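Local coordinates for HTH-type transcriptional regulator MmpR5 (Mycobacterium tuberculosis, PDB 4NB5), which represses transcription of several MmpS-MmpL transport systems and of its own gene by binding directly to their promoter regions, at residues R38-L43 with G78-L83; A99-E104 with D152-Y157; V120-L125 with Q131-L136. One frame throughout, in Å; residues are numbered along the deposited sequence.

Interaction 1: R38-L43 with G78-L83. With 2JT (1,3-dihydroxypropan-2-yl octadecanoate), chain E.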
loop_
_atom_site.group_PDB
_atom_site.type_symbol
_atom_site.label_atom_id
_atom_site.label_comp_id
_atom_site.label_asym_id
_atom_site.label_seq_id
_atom_site.Cartn_x
_atom_site.Cartn_y
_atom_site.Cartn_z
ATOM N N ARG B 38 2.987 -10.957 -18.076
ATOM C CA ARG B 38 2.994 -12.416 -18.213
ATOM C C ARG B 38 3.050 -13.094 -16.851
ATOM O O ARG B 38 2.362 -14.090 -16.616
ATOM C CB ARG B 38 4.167 -12.867 -19.092
ATOM C CG ARG B 38 4.045 -12.429 -20.545
ATOM C CD ARG B 38 5.309 -12.763 -21.340
ATOM N NE ARG B 38 5.494 -14.209 -21.462
ATOM C CZ ARG B 38 6.633 -14.864 -21.236
ATOM N NH1 ARG B 38 7.739 -14.225 -20.868
ATOM N NH2 ARG B 38 6.660 -16.182 -21.384
ATOM N N LEU B 39 3.863 -12.543 -15.948
ATOM C CA LEU B 39 3.958 -13.054 -14.584
ATOM C C LEU B 39 2.625 -12.959 -13.837
ATOM O O LEU B 39 2.205 -13.918 -13.179
ATOM C CB LEU B 39 5.071 -12.338 -13.812
ATOM C CG LEU B 39 5.204 -12.750 -12.347
ATOM C CD1 LEU B 39 5.403 -14.249 -12.211
ATOM C CD2 LEU B 39 6.352 -12.002 -11.684
ATOM N N LEU B 40 1.946 -11.816 -13.947
ATOM C CA LEU B 40 0.644 -11.670 -13.316
ATOM C C LEU B 40 -0.339 -12.666 -13.925
ATOM O O LEU B 40 -1.084 -13.331 -13.214
ATOM C CB LEU B 40 0.127 -10.242 -13.464
ATOM C CG LEU B 40 -1.254 -9.968 -12.859
ATOM C CD1 LEU B 40 -1.306 -10.337 -11.386
ATOM C CD2 LEU B 40 -1.653 -8.517 -13.049
ATOM N N GLY B 41 -0.335 -12.774 -15.250
ATOM C CA GLY B 41 -1.197 -13.732 -15.918
ATOM C C GLY B 41 -0.947 -15.162 -15.454
ATOM O O GLY B 41 -1.885 -15.907 -15.175
ATOM N N TRP B 42 0.319 -15.550 -15.379
ATOM C CA TRP B 42 0.673 -16.879 -14.911
ATOM C C TRP B 42 0.150 -17.125 -13.491
ATOM O O TRP B 42 -0.416 -18.176 -13.203
ATOM C CB TRP B 42 2.190 -17.086 -14.964
ATOM C CG TRP B 42 2.610 -18.471 -14.563
ATOM C CD1 TRP B 42 3.150 -18.848 -13.370
ATOM C CD2 TRP B 42 2.527 -19.663 -15.361
ATOM N NE1 TRP B 42 3.409 -20.199 -13.374
ATOM C CE2 TRP B 42 3.034 -20.716 -14.578
ATOM C CE3 TRP B 42 2.082 -19.927 -16.657
ATOM C CZ2 TRP B 42 3.102 -22.025 -15.058
ATOM C CZ3 TRP B 42 2.148 -21.234 -17.126
ATOM C CH2 TRP B 42 2.653 -22.263 -16.324
ATOM N N LEU B 43 0.324 -16.156 -12.598
ATOM C CA LEU B 43 -0.099 -16.356 -11.206
ATOM C C LEU B 43 -1.614 -16.359 -11.044
ATOM O O LEU B 43 -2.132 -16.779 -10.009
ATOM C CB LEU B 43 0.551 -15.312 -10.290
ATOM C CG LEU B 43 2.056 -15.502 -10.105
ATOM C CD1 LEU B 43 2.677 -14.291 -9.450
ATOM C CD2 LEU B 43 2.350 -16.752 -9.273
ATOM N N GLY B 78 0.391 -4.357 -5.484
ATOM C CA GLY B 78 -0.553 -4.927 -4.547
ATOM C C GLY B 78 -1.161 -6.243 -5.000
ATOM O O GLY B 78 -2.053 -6.764 -4.337
ATOM N N PHE B 79 -0.682 -6.793 -6.114
ATOM C CA PHE B 79 -1.333 -7.970 -6.691
ATOM C C PHE B 79 -0.833 -9.303 -6.151
ATOM O O PHE B 79 -1.610 -10.252 -6.051
ATOM C CB PHE B 79 -1.182 -7.999 -8.217
ATOM C CG PHE B 79 -1.873 -6.865 -8.924
ATOM C CD1 PHE B 79 -3.246 -6.721 -8.853
ATOM C CD2 PHE B 79 -1.148 -5.960 -9.680
ATOM C CE1 PHE B 79 -3.885 -5.679 -9.505
ATOM C CE2 PHE B 79 -1.783 -4.919 -10.338
ATOM C CZ PHE B 79 -3.157 -4.783 -10.246
ATOM N N ILE B 80 0.458 -9.391 -5.845
ATOM C CA ILE B 80 1.036 -10.659 -5.412
ATOM C C ILE B 80 1.789 -10.523 -4.100
ATOM O O ILE B 80 2.041 -9.417 -3.623
ATOM C CB ILE B 80 1.973 -11.269 -6.487
ATOM C CG1 ILE B 80 3.328 -10.555 -6.516
ATOM C CG2 ILE B 80 1.291 -11.247 -7.848
ATOM C CD1 ILE B 80 4.338 -11.189 -7.490
ATOM N N GLU B 81 2.123 -11.667 -3.512
ATOM C CA GLU B 81 2.823 -11.699 -2.237
ATOM C C GLU B 81 3.983 -12.673 -2.287
ATOM O O GLU B 81 3.970 -13.654 -3.038
ATOM C CB GLU B 81 1.875 -12.096 -1.113
ATOM C CG GLU B 81 1.255 -13.464 -1.283
ATOM C CD GLU B 81 0.049 -13.677 -0.389
ATOM O OE1 GLU B 81 -0.398 -12.705 0.249
ATOM O OE2 GLU B 81 -0.453 -14.819 -0.330
ATOM N N ARG B 82 4.987 -12.372 -1.478
ATOM C CA ARG B 82 6.118 -13.248 -1.256
ATOM C C ARG B 82 5.758 -14.200 -0.125
ATOM O O ARG B 82 5.117 -13.802 0.851
ATOM C CB ARG B 82 7.326 -12.394 -0.871
ATOM C CG ARG B 82 8.658 -13.120 -0.838
ATOM C CD ARG B 82 9.777 -12.161 -0.445
ATOM N NE ARG B 82 9.837 -11.003 -1.339
ATOM C CZ ARG B 82 10.515 -10.968 -2.481
ATOM N NH1 ARG B 82 11.205 -12.029 -2.887
ATOM N NH2 ARG B 82 10.507 -9.870 -3.226
ATOM N N LEU B 83 6.144 -15.462 -0.268
ATOM C CA LEU B 83 5.981 -16.435 0.797
ATOM C C LEU B 83 7.297 -17.170 1.010
ATOM O O LEU B 83 8.136 -17.244 0.109
ATOM C CB LEU B 83 4.870 -17.424 0.457
ATOM C CG LEU B 83 3.442 -16.879 0.489
ATOM C CD1 LEU B 83 2.455 -17.995 0.189
ATOM C CD2 LEU B 83 3.124 -16.249 1.836
HETATM C C10 2JT E . -2.342 -2.604 -13.819
HETATM C C13 2JT E . -1.721 0.541 -16.261
HETATM C C15 2JT E . -3.915 1.483 -16.969
HETATM C C17 2JT E . -4.316 3.323 -18.559
HETATM C C20 2JT E . -5.746 2.356 -21.990
HETATM C C21 2JT E . -7.088 2.893 -22.257
HETATM C C22 2JT E . -8.015 1.810 -22.835
HETATM C C24 2JT E . -8.192 0.028 -24.514
HETATM O O01 2JT E . -2.699 0.218 -12.514
HETATM C C02 2JT E . -3.186 -0.814 -12.146
HETATM O O03 2JT E . -2.702 -1.197 -10.943
HETATM C C04 2JT E . -3.308 -1.470 -9.881
HETATM C C05 2JT E . -4.629 -0.764 -9.812
HETATM O O06 2JT E . -5.658 -1.669 -9.770
HETATM C C07 2JT E . -2.155 -0.912 -8.945
HETATM O O08 2JT E . -2.483 -1.019 -7.797
HETATM C C09 2JT E . -3.611 -2.020 -13.053
HETATM C C11 2JT E . -2.141 -1.933 -15.190
HETATM C C12 2JT E . -2.066 -0.348 -15.042
HETATM C C14 2JT E . -2.577 1.789 -16.304
HETATM C C16 2JT E . -4.699 2.662 -17.304
HETATM C C18 2JT E . -4.505 2.488 -19.726
HETATM C C19 2JT E . -4.909 3.232 -21.021
HETATM C C23 2JT E . -7.732 1.379 -24.205
HETATM C C25 2JT E . -7.454 -0.360 -25.794
#

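Interaction 2: A99-E104 with D152-Y157. With 2JT (1,3-dihydroxypropan-2-yl octadecanoate), chain E.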
loop_
_atom_site.group_PDB
_atom_site.type_symbol
_atom_site.label_atom_id
_atom_site.label_comp_id
_atom_site.label_asym_id
_atom_site.label_seq_id
_atom_site.Cartn_x
_atom_site.Cartn_y
_atom_site.Cartn_z
ATOM N N ALA B 99 -6.980 -10.186 -5.116
ATOM C CA ALA B 99 -5.827 -9.433 -5.620
ATOM C C ALA B 99 -6.161 -8.098 -6.269
ATOM O O ALA B 99 -5.437 -7.123 -6.089
ATOM C CB ALA B 99 -5.021 -10.285 -6.593
ATOM N N PHE B 100 -7.239 -8.045 -7.042
ATOM C CA PHE B 100 -7.549 -6.813 -7.750
ATOM C C PHE B 100 -8.205 -5.777 -6.826
ATOM O O PHE B 100 -8.070 -4.572 -7.040
ATOM C CB PHE B 100 -8.332 -7.112 -9.032
ATOM C CG PHE B 100 -7.444 -7.612 -10.128
ATOM C CD1 PHE B 100 -6.982 -8.917 -10.100
ATOM C CD2 PHE B 100 -7.001 -6.773 -11.132
ATOM C CE1 PHE B 100 -6.123 -9.383 -11.081
ATOM C CE2 PHE B 100 -6.143 -7.235 -12.115
ATOM C CZ PHE B 100 -5.707 -8.547 -12.084
ATOM N N ALA B 101 -8.853 -6.243 -5.769
ATOM C CA ALA B 101 -9.328 -5.331 -4.735
ATOM C C ALA B 101 -8.122 -4.751 -4.011
ATOM O O ALA B 101 -8.071 -3.555 -3.725
ATOM C CB ALA B 101 -10.227 -6.027 -3.766
ATOM N N ALA B 102 -7.144 -5.599 -3.722
ATOM C CA ALA B 102 -5.906 -5.138 -3.096
ATOM C C ALA B 102 -5.170 -4.148 -4.004
ATOM O O ALA B 102 -4.626 -3.132 -3.552
ATOM C CB ALA B 102 -5.014 -6.325 -2.769
ATOM N N GLY B 103 -5.170 -4.434 -5.296
ATOM C CA GLY B 103 -4.608 -3.518 -6.273
ATOM C C GLY B 103 -5.308 -2.166 -6.251
ATOM O O GLY B 103 -4.658 -1.106 -6.310
ATOM N N GLU B 104 -6.633 -2.188 -6.163
ATOM C CA GLU B 104 -7.387 -0.940 -6.102
ATOM C C GLU B 104 -7.108 -0.161 -4.821
ATOM O O GLU B 104 -7.146 1.069 -4.821
ATOM C CB GLU B 104 -8.884 -1.185 -6.248
ATOM C CG GLU B 104 -9.360 -1.247 -7.687
ATOM C CD GLU B 104 -9.047 0.022 -8.470
ATOM O OE1 GLU B 104 -8.508 -0.102 -9.587
ATOM O OE2 GLU B 104 -9.335 1.132 -7.969
ATOM N N ASP B 152 -15.035 4.035 -0.279
ATOM C CA ASP B 152 -16.375 3.623 0.125
ATOM C C ASP B 152 -16.794 2.377 -0.634
ATOM O O ASP B 152 -17.370 1.446 -0.067
ATOM C CB ASP B 152 -17.385 4.740 -0.146
ATOM C CG ASP B 152 -18.827 4.270 -0.023
ATOM O OD1 ASP B 152 -19.340 4.223 1.116
ATOM O OD2 ASP B 152 -19.446 3.945 -1.065
ATOM N N ALA B 153 -16.488 2.362 -1.927
ATOM C CA ALA B 153 -16.906 1.260 -2.782
ATOM C C ALA B 153 -16.224 -0.051 -2.396
ATOM O O ALA B 153 -16.850 -1.110 -2.417
ATOM C CB ALA B 153 -16.631 1.591 -4.237
ATOM N N LEU B 154 -14.941 0.004 -2.064
ATOM C CA LEU B 154 -14.221 -1.213 -1.697
ATOM C C LEU B 154 -14.710 -1.726 -0.339
ATOM O O LEU B 154 -14.775 -2.929 -0.105
ATOM C CB LEU B 154 -12.713 -0.975 -1.667
ATOM C CG LEU B 154 -12.024 -0.754 -3.019
ATOM C CD1 LEU B 154 -10.560 -0.429 -2.809
ATOM C CD2 LEU B 154 -12.155 -1.978 -3.925
ATOM N N GLY B 155 -15.062 -0.806 0.547
ATOM C CA GLY B 155 -15.650 -1.193 1.816
ATOM C C GLY B 155 -16.920 -1.981 1.578
ATOM O O GLY B 155 -17.118 -3.051 2.155
ATOM N N ARG B 156 -17.782 -1.447 0.719
ATOM C CA ARG B 156 -19.052 -2.089 0.399
ATOM C C ARG B 156 -18.841 -3.403 -0.344
ATOM O O ARG B 156 -19.609 -4.345 -0.175
ATOM C CB ARG B 156 -19.919 -1.165 -0.455
ATOM C CG ARG B 156 -20.409 0.088 0.251
ATOM C CD ARG B 156 -21.511 -0.227 1.255
ATOM N NE ARG B 156 -22.678 -0.844 0.620
ATOM C CZ ARG B 156 -23.667 -0.171 0.036
ATOM N NH1 ARG B 156 -23.650 1.158 -0.011
ATOM N NH2 ARG B 156 -24.679 -0.830 -0.511
ATOM N N TYR B 157 -17.804 -3.462 -1.173
ATOM C CA TYR B 157 -17.518 -4.665 -1.945
ATOM C C TYR B 157 -17.204 -5.848 -1.022
ATOM O O TYR B 157 -17.635 -6.971 -1.270
ATOM C CB TYR B 157 -16.353 -4.413 -2.906
ATOM C CG TYR B 157 -16.141 -5.531 -3.893
ATOM C CD1 TYR B 157 -17.051 -5.747 -4.913
ATOM C CD2 TYR B 157 -15.040 -6.368 -3.801
ATOM C CE1 TYR B 157 -16.874 -6.759 -5.820
ATOM C CE2 TYR B 157 -14.855 -7.400 -4.711
ATOM C CZ TYR B 157 -15.779 -7.580 -5.718
ATOM O OH TYR B 157 -15.625 -8.590 -6.631
HETATM C C10 2JT E . -2.342 -2.604 -13.819
HETATM C C13 2JT E . -1.721 0.541 -16.261
HETATM C C15 2JT E . -3.915 1.483 -16.969
HETATM C C17 2JT E . -4.316 3.323 -18.559
HETATM C C20 2JT E . -5.746 2.356 -21.990
HETATM C C21 2JT E . -7.088 2.893 -22.257
HETATM C C22 2JT E . -8.015 1.810 -22.835
HETATM C C24 2JT E . -8.192 0.028 -24.514
HETATM O O01 2JT E . -2.699 0.218 -12.514
HETATM C C02 2JT E . -3.186 -0.814 -12.146
HETATM O O03 2JT E . -2.702 -1.197 -10.943
HETATM C C04 2JT E . -3.308 -1.470 -9.881
HETATM C C05 2JT E . -4.629 -0.764 -9.812
HETATM O O06 2JT E . -5.658 -1.669 -9.770
HETATM C C07 2JT E . -2.155 -0.912 -8.945
HETATM O O08 2JT E . -2.483 -1.019 -7.797
HETATM C C09 2JT E . -3.611 -2.020 -13.053
HETATM C C11 2JT E . -2.141 -1.933 -15.190
HETATM C C12 2JT E . -2.066 -0.348 -15.042
HETATM C C14 2JT E . -2.577 1.789 -16.304
HETATM C C16 2JT E . -4.699 2.662 -17.304
HETATM C C18 2JT E . -4.505 2.488 -19.726
HETATM C C19 2JT E . -4.909 3.232 -21.021
HETATM C C23 2JT E . -7.732 1.379 -24.205
HETATM C C25 2JT E . -7.454 -0.360 -25.794
#

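Interaction 3: V120-L125 with Q131-L136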
loop_
_atom_site.group_PDB
_atom_site.type_symbol
_atom_site.label_atom_id
_atom_site.label_comp_id
_atom_site.label_asym_id
_atom_site.label_seq_id
_atom_site.Cartn_x
_atom_site.Cartn_y
_atom_site.Cartn_z
ATOM N N VAL B 120 1.817 20.655 -3.500
ATOM C CA VAL B 120 3.159 21.180 -3.734
ATOM C C VAL B 120 3.120 22.149 -4.902
ATOM O O VAL B 120 3.692 23.238 -4.844
ATOM C CB VAL B 120 4.161 20.056 -4.068
ATOM C CG1 VAL B 120 5.510 20.630 -4.529
ATOM C CG2 VAL B 120 4.352 19.128 -2.869
ATOM N N GLY B 121 2.453 21.737 -5.976
ATOM C CA GLY B 121 2.353 22.565 -7.161
ATOM C C GLY B 121 1.601 23.856 -6.894
ATOM O O GLY B 121 1.990 24.925 -7.382
ATOM N N LEU B 122 0.526 23.766 -6.117
ATOM C CA LEU B 122 -0.282 24.940 -5.812
ATOM C C LEU B 122 0.524 25.944 -5.009
ATOM O O LEU B 122 0.426 27.152 -5.235
ATOM C CB LEU B 122 -1.568 24.554 -5.074
ATOM C CG LEU B 122 -2.627 23.867 -5.946
ATOM C CD1 LEU B 122 -3.678 23.181 -5.094
ATOM C CD2 LEU B 122 -3.290 24.872 -6.874
ATOM N N ARG B 123 1.354 25.452 -4.098
ATOM C CA ARG B 123 2.162 26.352 -3.288
ATOM C C ARG B 123 3.215 27.028 -4.166
ATOM O O ARG B 123 3.476 28.222 -4.028
ATOM C CB ARG B 123 2.800 25.610 -2.112
ATOM C CG ARG B 123 1.796 25.185 -1.049
ATOM C CD ARG B 123 2.484 24.662 0.200
ATOM N NE ARG B 123 3.046 23.328 -0.003
ATOM C CZ ARG B 123 2.439 22.191 0.326
ATOM N NH1 ARG B 123 1.237 22.193 0.893
ATOM N NH2 ARG B 123 3.042 21.037 0.092
ATOM N N ALA B 124 3.790 26.268 -5.092
ATOM C CA ALA B 124 4.789 26.796 -6.011
ATOM C C ALA B 124 4.209 27.879 -6.915
ATOM O O ALA B 124 4.942 28.737 -7.410
ATOM C CB ALA B 124 5.370 25.664 -6.853
ATOM N N LEU B 125 2.896 27.833 -7.142
ATOM C CA LEU B 125 2.223 28.836 -7.970
ATOM C C LEU B 125 1.523 29.905 -7.125
ATOM O O LEU B 125 0.678 30.641 -7.628
ATOM C CB LEU B 125 1.196 28.180 -8.902
ATOM C CG LEU B 125 1.721 27.270 -10.020
ATOM C CD1 LEU B 125 0.575 26.778 -10.903
ATOM C CD2 LEU B 125 2.781 27.986 -10.846
ATOM N N GLN B 131 -5.776 31.938 -12.160
ATOM C CA GLN B 131 -6.138 31.196 -13.367
ATOM C C GLN B 131 -5.096 30.124 -13.706
ATOM O O GLN B 131 -5.432 29.054 -14.232
ATOM C CB GLN B 131 -6.278 32.132 -14.569
ATOM C CG GLN B 131 -7.464 33.088 -14.493
ATOM C CD GLN B 131 -7.067 34.443 -13.947
ATOM O OE1 GLN B 131 -6.184 34.545 -13.099
ATOM N NE2 GLN B 131 -7.707 35.495 -14.449
ATOM N N ARG B 132 -3.831 30.410 -13.415
ATOM C CA ARG B 132 -2.751 29.496 -13.779
ATOM C C ARG B 132 -2.831 28.214 -12.958
ATOM O O ARG B 132 -2.362 27.158 -13.396
ATOM C CB ARG B 132 -1.387 30.145 -13.581
ATOM C CG ARG B 132 -0.246 29.361 -14.200
ATOM C CD ARG B 132 1.083 30.091 -14.109
ATOM N NE ARG B 132 2.208 29.179 -14.307
ATOM C CZ ARG B 132 3.469 29.467 -14.017
ATOM N NH1 ARG B 132 3.792 30.669 -13.538
ATOM N NH2 ARG B 132 4.414 28.558 -14.211
ATOM N N SER B 133 -3.421 28.307 -11.774
ATOM C CA SER B 133 -3.528 27.164 -10.859
ATOM C C SER B 133 -4.799 26.334 -11.045
ATOM O O SER B 133 -5.000 25.345 -10.335
ATOM C CB SER B 133 -3.457 27.640 -9.404
ATOM O OG SER B 133 -2.127 27.883 -9.008
ATOM N N ARG B 134 -5.648 26.717 -11.994
ATOM C CA ARG B 134 -6.895 26.005 -12.225
ATOM C C ARG B 134 -6.687 24.506 -12.475
ATOM O O ARG B 134 -7.421 23.685 -11.938
ATOM C CB ARG B 134 -7.655 26.601 -13.402
ATOM C CG ARG B 134 -9.033 26.003 -13.588
ATOM C CD ARG B 134 -9.672 26.474 -14.886
ATOM N NE ARG B 134 -10.997 25.890 -15.091
ATOM C CZ ARG B 134 -11.715 26.023 -16.204
ATOM N NH1 ARG B 134 -11.243 26.719 -17.231
ATOM N NH2 ARG B 134 -12.909 25.454 -16.291
ATOM N N ARG B 135 -5.710 24.157 -13.304
ATOM C CA ARG B 135 -5.451 22.746 -13.606
ATOM C C ARG B 135 -5.125 21.938 -12.350
ATOM O O ARG B 135 -5.624 20.821 -12.168
ATOM C CB ARG B 135 -4.298 22.618 -14.603
ATOM C CG ARG B 135 -4.617 23.112 -16.006
ATOM C CD ARG B 135 -3.330 23.461 -16.741
ATOM N NE ARG B 135 -2.737 24.688 -16.203
ATOM C CZ ARG B 135 -1.531 25.150 -16.504
ATOM N NH1 ARG B 135 -0.744 24.493 -17.345
ATOM N NH2 ARG B 135 -1.108 26.289 -15.952
ATOM N N LEU B 136 -4.284 22.494 -11.485
ATOM C CA LEU B 136 -3.914 21.807 -10.254
ATOM C C LEU B 136 -5.095 21.692 -9.302
ATOM O O LEU B 136 -5.245 20.675 -8.621
ATOM C CB LEU B 136 -2.768 22.522 -9.552
ATOM C CG LEU B 136 -1.377 22.286 -10.139
ATOM C CD1 LEU B 136 -0.409 23.317 -9.583
ATOM C CD2 LEU B 136 -0.867 20.882 -9.855
HETATM O O HOH W 1 -1.821 28.446 -6.235
#

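Interaction 1: R38-L43 with G78-L83
The tip of L43 seats itself in the notch of I80: L43 CD1 lies 3.7 Å from I80 CG2 and 4.0 Å from I80 CD1, which places this one leucine methyl between the two arms of the beta-branched residue. The two side chains meet at about a right angle. One turn earlier on helix 34-45, L40 straddles the base of F79. Its CD1 presses on the benzylic carbon, 3.9 Å from F79 CB, while its CD2 hangs 4.3 Å above one face of the F79 ring, displaced toward the rim. L40 points CG anti to the backbone N (chi1 179°), which carries both methyls across to the phenylalanine. I80 CG2 fills the hollow between the two leucines, close to L43 CD1 and more loosely against L40 CD1, 4.5 Å from I80 CG2.

G78 closes helix 64-77, the probable DNA-recognition helix of the helix-turn-helix, with a Schellman motif; F79 follows it and I80 opens strand 80-83 of the winged-helix domain. The contact therefore packs helix 34-45 against the turn that leads from helix 64-77 into strand 80-83, with L74 and L95 also touching I80. The far end of the F79 ring serves the lipid pocket, where CZ comes within 3.3 Å of C04 in the glycerol part of 2JT, approaching it obliquely. Across the two segments the chemistry is purely apolar, all four residues being buried. Cohesion here thus rests on shape fit and exclusion of water rather than on polar bonds, while the F79 ring offers the glycerol carbons an apolar surface.

Interaction 2: A99-E104 with D152-Y157
L154 faces helix 99-124 with its fork turned to E104 and A101, two residues set one turn apart on the same side of that helix. Both methyls sit at the aliphatic root of the glutamate, L154 CD1 3.9 Å and L154 CD2 4.1 Å from E104 CB. CD1 also lies 4.1 Å from the backbone A101 O, and CD2 makes a looser approach to the methyl of A101, leaving 4.5 Å between L154 CD2 and A101 CB. R105 and I108 flank the leucine further along.

E104 has two roles. Its CB packs on the leucine, whereas a bend at chi2 (-58°) turns the carboxylate to the ligand, where 2JT O06 donates a hydrogen bond to E104 OE1 over 3.3 Å. Beside it, the backbone G103 O lies 2.6 Å from 2JT O08, although the proton of that hydroxyl has a second acceptor within reach. On helix 134-159, A153 and Y157 meet Y145 of a neighbouring subunit. Such packing of the first turns of one long helix on the last turns of the next is what closes an antiparallel helical hairpin, here bordering the lipid pocket of a MarR-type regulator.

Interaction 3: V120-L125 with Q131-L136
One water molecule ties L122 to S133: it donates to L122 O at 2.8 Å and pairs with S133 OG at the same distance. The serine hydroxyl is itself hemmed in by L125, whose CB comes to 3.3 Å from S133 OG, so the polar bridge runs along the border of an apolar patch. In that patch L122 and L136 lie alongside, running in opposing senses, and L122 CD2 rests 3.6 Å from L136 CB. The other end of L136 reaches the backbone of the first helix. Because G121 has no side chain, L136 CD1 can settle 3.4 Å from G121 C, next to L125 CD1 (3.8 Å from L136 CD1), the side chains of L125 and L136 lying roughly perpendicular.

These residues lie at the turn of the antiparallel helical hairpin, where helix 99-124 gives way to helix 134-159. R132 extends its chain across L125. L125 CD2 stands 3.5 Å above the guanidinium plane of R132, over its centre, and so covers one face. That group is also fixed by R132 NE, which bonds to V45 O of a neighbouring subunit. R135 reaches back to its own turn with NH2 on a lone pair of R132 O, 3.0 Å away and in the carbonyl plane; R135 NH1 and NH2 also hydrogen-bond to L43 O and C46 O, respectively, of the same neighbouring subunit.

In the fold
Interactions 1 and 2 sit side by side, with centres about 17 Å apart, and both border 2JT. They touch through F79, whose CE1 is 3.7 Å from F100 CD2, and through G78 O, 3.4 Å from A102 CB, so the turn between helix 64-77 and strand 80-83 packs directly on the first turns of helix 99-124. Interactions 2 and 3 join the same two long helices near opposite ends of the hairpin, with centres about 31 Å apart and nearest atoms about 20 Å apart. Interaction 3 lies about 38 Å from interaction 1, centre to centre, and has no part in the ligand site, yet both it and interaction 2 meet the same neighbouring subunit, whose R107 also bonds 2JT.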